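PDB 5TQB: assembly chaperone of ribosomal protein L4 (Acl4) from Chaetomium thermophilum, which probably binds newly made ribosomal protein L4 and chaperones it towards ribosome assembly, using a helical scaffold that includes a tetratricopeptide repeat. Local coordinates for residues B[50-53]-B[54-57]; B[70-74]-B[75-79]. All coordinates share one frame; numbering follows the deposited sequence.

Contact 1 of 2, residues B[50-53]-B[54-57]; sequences QIHV and ELGD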
ATOM      1  N   GLN B  50       5.928  -4.294 -17.849  1.00 59.86           N
ATOM      2  CA  GLN B  50       5.775  -3.611 -16.563  1.00 61.26           C
ATOM      3  C   GLN B  50       5.424  -2.143 -16.769  1.00 62.19           C
ATOM      4  O   GLN B  50       4.561  -1.599 -16.084  1.00 68.02           O
ATOM      5  CB  GLN B  50       7.072  -3.664 -15.746  1.00 62.34           C
ATOM      6  CG  GLN B  50       7.578  -5.051 -15.400  1.00 68.31           C
ATOM      7  CD  GLN B  50       9.001  -5.037 -14.850  1.00 70.37           C
ATOM      8  OE1 GLN B  50       9.635  -3.989 -14.764  1.00 74.53           O
ATOM      9  NE2 GLN B  50       9.504  -6.208 -14.477  1.00 70.34           N
ATOM     10  N   ILE B  51       6.110  -1.505 -17.710  1.00 58.75           N
ATOM     11  CA  ILE B  51       5.955  -0.073 -17.927  1.00 60.78           C
ATOM     12  C   ILE B  51       4.546   0.258 -18.384  1.00 61.86           C
ATOM     13  O   ILE B  51       3.931   1.200 -17.890  1.00 59.52           O
ATOM     14  CB  ILE B  51       6.974   0.454 -18.960  1.00 58.81           C
ATOM     15  CG1 ILE B  51       8.385   0.391 -18.376  1.00 61.75           C
ATOM     16  CG2 ILE B  51       6.656   1.895 -19.361  1.00 56.73           C
ATOM     17  CD1 ILE B  51       9.504   0.525 -19.415  1.00 61.49           C
ATOM     18  N   HIS B  52       4.037  -0.522 -19.327  1.00 65.39           N
ATOM     19  CA  HIS B  52       2.717  -0.260 -19.872  1.00 66.83           C
ATOM     20  C   HIS B  52       1.607  -0.671 -18.904  1.00 68.37           C
ATOM     21  O   HIS B  52       0.483  -0.186 -19.007  1.00 68.25           O
ATOM     22  CB  HIS B  52       2.572  -0.931 -21.235  1.00 67.45           C
ATOM     23  CG  HIS B  52       3.316  -0.219 -22.321  1.00 74.22           C
ATOM     24  ND1 HIS B  52       4.679  -0.335 -22.490  1.00 73.92           N
ATOM     25  CD2 HIS B  52       2.890   0.645 -23.273  1.00 76.35           C
ATOM     26  CE1 HIS B  52       5.058   0.413 -23.510  1.00 75.10           C
ATOM     27  NE2 HIS B  52       3.992   1.017 -24.004  1.00 76.23           N
ATOM     28  N   VAL B  53       1.927  -1.547 -17.957  1.00 67.80           N
ATOM     29  CA  VAL B  53       0.995  -1.869 -16.881  1.00 67.56           C
ATOM     30  C   VAL B  53       0.864  -0.652 -15.987  1.00 69.35           C
ATOM     31  O   VAL B  53      -0.238  -0.240 -15.634  1.00 70.28           O
ATOM     32  CB  VAL B  53       1.480  -3.080 -16.044  1.00 64.31           C
ATOM     33  CG1 VAL B  53       1.015  -2.989 -14.586  1.00 65.90           C
ATOM     34  CG2 VAL B  53       1.008  -4.379 -16.668  1.00 60.02           C
ATOM     35  N   GLU B  54       2.004  -0.079 -15.624  1.00 70.46           N
ATOM     36  CA  GLU B  54       2.026   1.092 -14.764  1.00 72.31           C
ATOM     37  C   GLU B  54       1.370   2.286 -15.456  1.00 71.20           C
ATOM     38  O   GLU B  54       0.884   3.199 -14.793  1.00 71.29           O
ATOM     39  CB  GLU B  54       3.465   1.428 -14.369  1.00 75.27           C
ATOM     40  CG  GLU B  54       4.197   0.275 -13.692  1.00 78.45           C
ATOM     41  CD  GLU B  54       4.454   0.518 -12.215  1.00 82.00           C
ATOM     42  OE1 GLU B  54       4.406  -0.455 -11.431  1.00 85.63           O
ATOM     43  OE2 GLU B  54       4.715   1.680 -11.839  1.00 81.33           O
ATOM     44  N   LEU B  55       1.351   2.268 -16.788  1.00 70.52           N
ATOM     45  CA  LEU B  55       0.717   3.332 -17.568  1.00 70.15           C
ATOM     46  C   LEU B  55      -0.793   3.141 -17.698  1.00 70.61           C
ATOM     47  O   LEU B  55      -1.506   4.055 -18.117  1.00 70.07           O
ATOM     48  CB  LEU B  55       1.322   3.401 -18.970  1.00 69.64           C
ATOM     49  CG  LEU B  55       2.698   4.054 -19.132  1.00 69.69           C
ATOM     50  CD1 LEU B  55       3.158   3.951 -20.585  1.00 67.11           C
ATOM     51  CD2 LEU B  55       2.682   5.509 -18.673  1.00 70.05           C
ATOM     52  N   GLY B  56      -1.275   1.951 -17.360  1.00 71.55           N
ATOM     53  CA  GLY B  56      -2.683   1.636 -17.496  1.00 73.63           C
ATOM     54  C   GLY B  56      -3.053   1.156 -18.889  1.00 76.13           C
ATOM     55  O   GLY B  56      -4.233   0.962 -19.185  1.00 79.65           O
ATOM     56  N   ASP B  57      -2.052   0.974 -19.750  1.00 75.54           N
ATOM     57  CA  ASP B  57      -2.279   0.419 -21.083  1.00 78.86           C
ATOM     58  C   ASP B  57      -2.182  -1.102 -21.033  1.00 77.96           C
ATOM     59  O   ASP B  57      -1.129  -1.682 -21.286  1.00 77.22           O
ATOM     60  CB  ASP B  57      -1.275   0.977 -22.093  1.00 82.66           C
ATOM     61  CG  ASP B  57      -1.613   0.587 -23.527  1.00 88.59           C
ATOM     62  OD1 ASP B  57      -1.120   1.255 -24.461  1.00 90.77           O
ATOM     63  OD2 ASP B  57      -2.382  -0.381 -23.720  1.00 90.38           O
TER
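Glu54 N donates to Gln50 O and Leu55 N makes a weaker bond to Ile51 O as helix 41-54 runs out, and a Schellman motif at Gly56 then turns the chain into helix 58-71, a helical hairpin consistent with the predicted tetratricopeptide repeat. The tight part is the backbone. Gly56 N donates to Val53 O at 3.0 Å, and Asp57 N adds a weak bond to His52 O. At the positive phi of Gly56 (85°) any side chain would press on the preceding carbonyl, which suits a glycine. Leucine and glutamate close in on the same helix turn: Leu55 CG lies 3.3 Å from Ile51 O, while Glu54 CG stands 3.1 Å from Gln50 O. Val53 packs on Ala61 and Tyr65 of helix 58-71, whereas Ile51 packs on Ala24 and Ala27 of helix 20-32. Glu54 bends at chi2 (-110°), which carries its carboxylate away from the turn to polar side chains of another protein chain; these hold both of its oxygens by hydrogen bonds, so this helix end also serves a protein-protein interface.

The looser side is made by the partly exposed Leu55, His52 and Asp57, whose side chains meet at little less than van der Waals distance or beyond. With CG anti to its own carbonyl carbon (chi1 -77°), Leu55 lies over the helix carbonyls and brings CD1 within 4.2 Å of Ile51 CG2. The same methyl sits obliquely to the His52 ring. Outside the two segments, His52 ND1 is bonded to Leu48 O, and Asp57, in the N-cap position of helix 58-71, accepts the N-H of Ala60 with OD2. The other oxygen, Asp57 OD1, lies at the edge of the imidazole near the ring plane, 4.2 Å from His52 CD2.

Contact 2 of 2, residues B[70-74]-B[75-79]; sequences KVDED and GSLPE
Asp72 and Leu77 slide past one another in opposite directions, the carboxylate of the first lying along the branch of the second. Asp72 OD1 comes within 3.4 Å of Leu77 CG and also accepts a weak, fairly straight hydrogen bond from Leu77 N (160°). Its fellow oxygen rests over the glycine, with Asp72 OD2 3.2 Å from Gly75 CA. A second carboxylate works nearer the surface: Ser76 OG donates to Asp74 OD1 at 2.9 Å, meeting that oxygen on its syn side but 30° out of the carboxylate plane. Ser76 N adds a weak bond to Asp74 OD1 (3.4 Å), closing an Asx turn in which OD1 takes two donors from one residue. Asp74 holds CG between its backbone N and carbonyl carbon (chi1 64°), which curls the acid forward over the backbone towards the serine.

These side chains are set by a type I beta turn from Asp72 to Gly75, at the close of the predicted tetratricopeptide repeat, where Asp72 is the first residue to leave the conformation of helix 58-71. Gly75 N donates to Asp72 O at 3.1 Å, and a side chain on Gly75 would clash with Asp74 O. An alanine in place of Asp72 would remove the carboxylate and is likely to leave Leu77 N without its side-chain acceptor, with a gap beside the leucine branch and Gly75. Further out, Val71, in the last turn of helix 58-71, packs on Ala41 and Leu45 of helix 41-54, and Asp72 OD2 has a long, weak ion pair with Lys87 NZ.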
ATOM      1  N   LYS B  70       6.977 -15.975 -25.880  1.00 66.08           N
ATOM      2  CA  LYS B  70       7.367 -16.624 -27.122  1.00 71.30           C
ATOM      3  C   LYS B  70       8.887 -16.704 -27.250  1.00 74.80           C
ATOM      4  O   LYS B  70       9.407 -17.582 -27.931  1.00 77.53           O
ATOM      5  CB  LYS B  70       6.762 -15.891 -28.321  1.00 76.78           C
ATOM      6  CG  LYS B  70       5.259 -16.092 -28.456  1.00 83.43           C
ATOM      7  CD  LYS B  70       4.634 -15.105 -29.431  1.00 89.66           C
ATOM      8  CE  LYS B  70       3.114 -15.151 -29.366  1.00 93.85           C
ATOM      9  NZ  LYS B  70       2.489 -13.936 -29.959  1.00 97.59           N
ATOM     10  N   VAL B  71       9.590 -15.796 -26.578  1.00 75.46           N
ATOM     11  CA  VAL B  71      11.053 -15.795 -26.561  1.00 77.35           C
ATOM     12  C   VAL B  71      11.614 -16.781 -25.533  1.00 76.89           C
ATOM     13  O   VAL B  71      12.724 -17.278 -25.692  1.00 77.36           O
ATOM     14  CB  VAL B  71      11.593 -14.380 -26.251  1.00 80.06           C
ATOM     15  CG1 VAL B  71      13.091 -14.400 -25.979  1.00 84.84           C
ATOM     16  CG2 VAL B  71      11.282 -13.430 -27.395  1.00 80.19           C
ATOM     17  N   ASP B  72      10.845 -17.057 -24.480  1.00 78.40           N
ATOM     18  CA  ASP B  72      11.296 -17.911 -23.376  1.00 77.02           C
ATOM     19  C   ASP B  72      10.136 -18.781 -22.878  1.00 74.70           C
ATOM     20  O   ASP B  72       9.645 -18.617 -21.756  1.00 71.29           O
ATOM     21  CB  ASP B  72      11.846 -17.031 -22.240  1.00 76.30           C
ATOM     22  CG  ASP B  72      12.480 -17.837 -21.113  1.00 76.90           C
ATOM     23  OD1 ASP B  72      13.003 -18.940 -21.374  1.00 77.74           O
ATOM     24  OD2 ASP B  72      12.460 -17.352 -19.959  1.00 77.52           O
ATOM     25  N   GLU B  73       9.710 -19.715 -23.722  1.00 77.53           N
ATOM     26  CA  GLU B  73       8.452 -20.435 -23.515  1.00 77.75           C
ATOM     27  C   GLU B  73       8.380 -21.230 -22.207  1.00 73.49           C
ATOM     28  O   GLU B  73       7.317 -21.316 -21.593  1.00 72.83           O
ATOM     29  CB  GLU B  73       8.176 -21.363 -24.700  1.00 84.11           C
ATOM     30  CG  GLU B  73       6.693 -21.541 -24.995  1.00 93.42           C
ATOM     31  CD  GLU B  73       6.146 -20.478 -25.936  1.00 98.52           C
ATOM     32  OE1 GLU B  73       4.911 -20.288 -25.969  1.00 99.23           O
ATOM     33  OE2 GLU B  73       6.953 -19.841 -26.647  1.00100.80           O
ATOM     34  N   ASP B  74       9.500 -21.810 -21.786  1.00 72.55           N
ATOM     35  CA  ASP B  74       9.528 -22.643 -20.584  1.00 73.19           C
ATOM     36  C   ASP B  74      10.096 -21.912 -19.369  1.00 69.99           C
ATOM     37  O   ASP B  74      10.146 -22.473 -18.275  1.00 66.14           O
ATOM     38  CB  ASP B  74      10.328 -23.923 -20.843  1.00 82.05           C
ATOM     39  CG  ASP B  74      11.790 -23.653 -21.150  1.00 87.48           C
ATOM     40  OD1 ASP B  74      12.113 -22.527 -21.593  1.00 87.73           O
ATOM     41  OD2 ASP B  74      12.615 -24.574 -20.955  1.00 90.40           O
ATOM     42  N   GLY B  75      10.529 -20.668 -19.569  1.00 70.70           N
ATOM     43  CA  GLY B  75      11.040 -19.847 -18.483  1.00 70.83           C
ATOM     44  C   GLY B  75      12.385 -20.292 -17.935  1.00 74.67           C
ATOM     45  O   GLY B  75      12.795 -19.863 -16.856  1.00 74.56           O
ATOM     46  N   SER B  76      13.081 -21.140 -18.680  1.00 79.96           N
ATOM     47  CA  SER B  76      14.337 -21.723 -18.217  1.00 83.80           C
ATOM     48  C   SER B  76      15.502 -20.723 -18.209  1.00 82.45           C
ATOM     49  O   SER B  76      16.515 -20.945 -17.542  1.00 81.62           O
ATOM     50  CB  SER B  76      14.698 -22.918 -19.096  1.00 88.60           C
ATOM     51  OG  SER B  76      14.788 -22.525 -20.455  1.00 92.43           O
ATOM     52  N   LEU B  77      15.363 -19.630 -18.954  1.00 80.24           N
ATOM     53  CA  LEU B  77      16.416 -18.617 -19.025  1.00 76.50           C
ATOM     54  C   LEU B  77      16.613 -17.912 -17.685  1.00 76.07           C
ATOM     55  O   LEU B  77      15.652 -17.743 -16.929  1.00 75.55           O
ATOM     56  CB  LEU B  77      16.085 -17.574 -20.094  1.00 71.77           C
ATOM     57  CG  LEU B  77      16.290 -17.999 -21.548  1.00 72.05           C
ATOM     58  CD1 LEU B  77      15.649 -16.992 -22.488  1.00 71.05           C
ATOM     59  CD2 LEU B  77      17.777 -18.156 -21.863  1.00 73.40           C
ATOM     60  N   PRO B  78      17.859 -17.492 -17.388  1.00 75.18           N
ATOM     61  CA  PRO B  78      18.109 -16.693 -16.180  1.00 73.86           C
ATOM     62  C   PRO B  78      17.251 -15.441 -16.183  1.00 72.77           C
ATOM     63  O   PRO B  78      17.079 -14.846 -17.249  1.00 69.88           O
ATOM     64  CB  PRO B  78      19.590 -16.307 -16.305  1.00 74.56           C
ATOM     65  CG  PRO B  78      20.178 -17.298 -17.237  1.00 75.21           C
ATOM     66  CD  PRO B  78      19.085 -17.685 -18.184  1.00 74.46           C
ATOM     67  N   GLU B  79      16.732 -15.053 -15.018  1.00 75.83           N
ATOM     68  CA  GLU B  79      15.825 -13.912 -14.907  1.00 77.02           C
ATOM     69  C   GLU B  79      16.402 -12.673 -15.573  1.00 75.14           C
ATOM     70  O   GLU B  79      15.670 -11.848 -16.123  1.00 73.86           O
ATOM     71  CB  GLU B  79      15.525 -13.592 -13.437  1.00 84.40           C
ATOM     72  CG  GLU B  79      14.472 -14.489 -12.784  1.00 92.93           C
ATOM     73  CD  GLU B  79      13.823 -13.854 -11.554  1.00 98.08           C
ATOM     74  OE1 GLU B  79      14.381 -12.881 -11.002  1.00 98.83           O
ATOM     75  OE2 GLU B  79      12.744 -14.334 -11.139  1.00 99.35           O
TER

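The two contacts come in series along the chain and lie at the two ends of one helix: contact 1 carries helix 41-54 over into helix 58-71, and contact 2 takes the chain out of helix 58-71 towards helix 79-82. Their centres are 22 Å apart and their nearest atoms about 9 Å, without touching. Both belong to the region of the predicted tetratricopeptide repeat. Contact 1 is also nearer the centre of the chain, about 16 Å from it against 25 Å for contact 2 (centre to centre), and it alone meets another protein chain. They mark the two ends of the shared helix.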